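Local coordinates for protein salmonella plasmid virulence: SpvB (Salmonella typhimurium, PDB 6P0X) that probably transfers ADP-ribose from NAD to an arginine of host actin as a whole toxin, of which this chain is the N-terminal domain, at residues V171-V175 against A222-L227. Residue numbers count along the deposited sequence, not the author numbering.
Sequences VEESV and AADLYL
Glu173 overlaps the side chains of Leu225 and Leu227 (Glu173 CD to Leu225 CD2 3.5 Å, Glu173 OE2 to Leu227 CG 3.2 Å), its carboxylate tying the loop that links strands 215-218 and 237-244 to strand 165-175. A classic beta bulge, in which Glu172 and Glu173 both face Leu148, interrupts that strand shortly before its end, in the large antiparallel sheet of the SpvB N-terminal domain. Glu172 has the irregular backbone (phi/psi -117/-32), whereas Glu173 to Val175 are extended. Both chi1 and chi2 of Glu173 are t, so the side chain reaches straight across. There the chain leaves a polyproline-II-like Leu225 (-62/131) for helical-type angles at Tyr226 and Leu227, bringing two successive amides onto one carboxylate: Tyr226 N donates to Glu173 OE1 at 2.7 Å, Leu227 N to Glu173 OE2 at 2.9 Å. His181, whose ring stacks on Tyr226, also hydrogen-bonds Glu173 OE1. Apolar contacts accompany this bidentate grip. Leu225 and Leu227 also touch Leu148 of the neighbouring strand. Glu172 CG lies 3.6 Å from Leu227 CD1, while the Glu172 carboxylate hydrogen-bonds Thr152. Nearest across the backbones are Val175 and Leu225, 6.4 Å between CA atoms; Val175 CG1 packs 3.6 Å from Leu225 CD2.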
ATOM      1  N   VAL A 171      -1.742   2.998   3.036  1.00 20.24           N
ATOM      2  CA  VAL A 171      -1.442   2.702   4.432  1.00 23.37           C
ATOM      3  C   VAL A 171       0.005   2.251   4.544  1.00 25.86           C
ATOM      4  O   VAL A 171       0.469   1.374   3.803  1.00 27.47           O
ATOM      5  CB  VAL A 171      -2.419   1.662   5.004  1.00 25.07           C
ATOM      6  CG1 VAL A 171      -2.342   0.338   4.251  1.00 23.86           C
ATOM      7  CG2 VAL A 171      -2.140   1.450   6.487  1.00 22.09           C
ATOM      8  N   GLU A 172       0.739   2.885   5.444  1.00 25.91           N
ATOM      9  CA  GLU A 172       2.161   2.631   5.579  1.00 27.11           C
ATOM     10  C   GLU A 172       2.540   2.047   6.924  1.00 27.14           C
ATOM     11  O   GLU A 172       3.489   1.261   6.991  1.00 29.19           O
ATOM     12  CB  GLU A 172       2.959   3.922   5.339  1.00 28.94           C
ATOM     13  CG  GLU A 172       4.379   3.685   4.852  1.00 35.35           C
ATOM     14  CD  GLU A 172       5.071   4.965   4.427  1.00 38.80           C
ATOM     15  OE1 GLU A 172       4.440   6.040   4.508  1.00 41.04           O
ATOM     16  OE2 GLU A 172       6.248   4.897   4.013  1.00 36.70           O
ATOM     17  N   GLU A 173       1.829   2.393   7.995  1.00 25.24           N
ATOM     18  CA  GLU A 173       2.116   1.746   9.269  1.00 26.87           C
ATOM     19  C   GLU A 173       0.862   1.708  10.127  1.00 31.63           C
ATOM     20  O   GLU A 173       0.082   2.661  10.143  1.00 35.86           O
ATOM     21  CB  GLU A 173       3.246   2.450  10.027  1.00 28.85           C
ATOM     22  CG  GLU A 173       3.589   1.787  11.353  1.00 33.06           C
ATOM     23  CD  GLU A 173       4.630   2.550  12.152  1.00 44.36           C
ATOM     24  OE1 GLU A 173       5.021   2.060  13.234  1.00 44.54           O
ATOM     25  OE2 GLU A 173       5.046   3.641  11.709  1.00 43.05           O
ATOM     26  N   SER A 174       0.672   0.594  10.831  1.00 30.17           N
ATOM     27  CA  SER A 174      -0.437   0.424  11.759  1.00 30.42           C
ATOM     28  C   SER A 174       0.103  -0.021  13.108  1.00 32.28           C
ATOM     29  O   SER A 174       1.051  -0.807  13.173  1.00 38.96           O
ATOM     30  CB  SER A 174      -1.447  -0.604  11.242  1.00 28.06           C
ATOM     31  OG  SER A 174      -1.831  -0.308   9.914  1.00 29.79           O
ATOM     32  N   VAL A 175      -0.507   0.479  14.181  1.00 32.01           N
ATOM     33  CA  VAL A 175      -0.097   0.130  15.537  1.00 34.36           C
ATOM     34  C   VAL A 175      -1.339  -0.089  16.391  1.00 35.29           C
ATOM     35  O   VAL A 175      -2.334   0.634  16.264  1.00 45.15           O
ATOM     36  CB  VAL A 175       0.825   1.204  16.162  1.00 37.18           C
ATOM     37  CG1 VAL A 175       0.060   2.491  16.464  1.00 37.29           C
ATOM     38  CG2 VAL A 175       1.488   0.666  17.421  1.00 38.05           C
ATOM     39  N   ALA A 222       6.302  -1.278  21.002  1.00 55.31           N
ATOM     40  CA  ALA A 222       6.553   0.157  20.947  1.00 50.22           C
ATOM     41  C   ALA A 222       5.231   0.880  20.750  1.00 55.77           C
ATOM     42  O   ALA A 222       4.476   0.558  19.826  1.00 54.15           O
ATOM     43  CB  ALA A 222       7.530   0.510  19.820  1.00 47.98           C
ATOM     44  N   ALA A 223       4.954   1.856  21.615  1.00 53.83           N
ATOM     45  CA  ALA A 223       3.657   2.522  21.592  1.00 52.66           C
ATOM     46  C   ALA A 223       3.534   3.492  20.422  1.00 49.23           C
ATOM     47  O   ALA A 223       2.457   3.612  19.828  1.00 53.86           O
ATOM     48  CB  ALA A 223       3.419   3.252  22.914  1.00 48.91           C
ATOM     49  N   ASP A 224       4.616   4.183  20.073  1.00 44.13           N
ATOM     50  CA  ASP A 224       4.577   5.204  19.036  1.00 46.59           C
ATOM     51  C   ASP A 224       4.801   4.591  17.661  1.00 48.77           C
ATOM     52  O   ASP A 224       5.577   3.643  17.506  1.00 53.21           O
ATOM     53  CB  ASP A 224       5.642   6.273  19.290  1.00 56.49           C
ATOM     54  CG  ASP A 224       5.494   6.941  20.642  1.00 64.85           C
ATOM     55  OD1 ASP A 224       4.353   7.265  21.034  1.00 69.41           O
ATOM     56  OD2 ASP A 224       6.527   7.146  21.312  1.00 67.18           O
ATOM     57  N   LEU A 225       4.122   5.146  16.661  1.00 44.57           N
ATOM     58  CA  LEU A 225       4.372   4.743  15.285  1.00 50.60           C
ATOM     59  C   LEU A 225       5.814   5.066  14.917  1.00 47.10           C
ATOM     60  O   LEU A 225       6.288   6.182  15.148  1.00 47.37           O
ATOM     61  CB  LEU A 225       3.408   5.459  14.337  1.00 41.64           C
ATOM     62  CG  LEU A 225       1.930   5.063  14.391  1.00 41.80           C
ATOM     63  CD1 LEU A 225       1.064   6.203  13.893  1.00 37.61           C
ATOM     64  CD2 LEU A 225       1.688   3.817  13.554  1.00 39.06           C
ATOM     65  N   TYR A 226       6.514   4.080  14.346  1.00 37.31           N
ATOM     66  CA  TYR A 226       7.913   4.285  13.981  1.00 37.49           C
ATOM     67  C   TYR A 226       8.068   5.427  12.985  1.00 36.29           C
ATOM     68  O   TYR A 226       9.043   6.187  13.046  1.00 37.55           O
ATOM     69  CB  TYR A 226       8.508   3.004  13.396  1.00 37.49           C
ATOM     70  CG  TYR A 226       8.396   1.777  14.274  1.00 41.99           C
ATOM     71  CD1 TYR A 226       8.934   1.759  15.557  1.00 43.12           C
ATOM     72  CD2 TYR A 226       7.781   0.624  13.804  1.00 37.73           C
ATOM     73  CE1 TYR A 226       8.842   0.630  16.356  1.00 43.56           C
ATOM     74  CE2 TYR A 226       7.688  -0.509  14.591  1.00 42.67           C
ATOM     75  CZ  TYR A 226       8.216  -0.502  15.865  1.00 49.68           C
ATOM     76  OH  TYR A 226       8.118  -1.632  16.644  1.00 52.24           O
ATOM     77  N   LEU A 227       7.115   5.571  12.065  1.00 34.60           N
ATOM     78  CA  LEU A 227       7.257   6.553  10.999  1.00 39.24           C
ATOM     79  C   LEU A 227       7.098   7.986  11.487  1.00 42.35           C
ATOM     80  O   LEU A 227       7.318   8.913  10.700  1.00 39.54           O
ATOM     81  CB  LEU A 227       6.250   6.259   9.884  1.00 39.94           C
ATOM     82  CG  LEU A 227       6.501   4.951   9.133  1.00 38.38           C
ATOM     83  CD1 LEU A 227       5.412   4.695   8.104  1.00 35.77           C
ATOM     84  CD2 LEU A 227       7.877   4.958   8.479  1.00 38.89           C
TER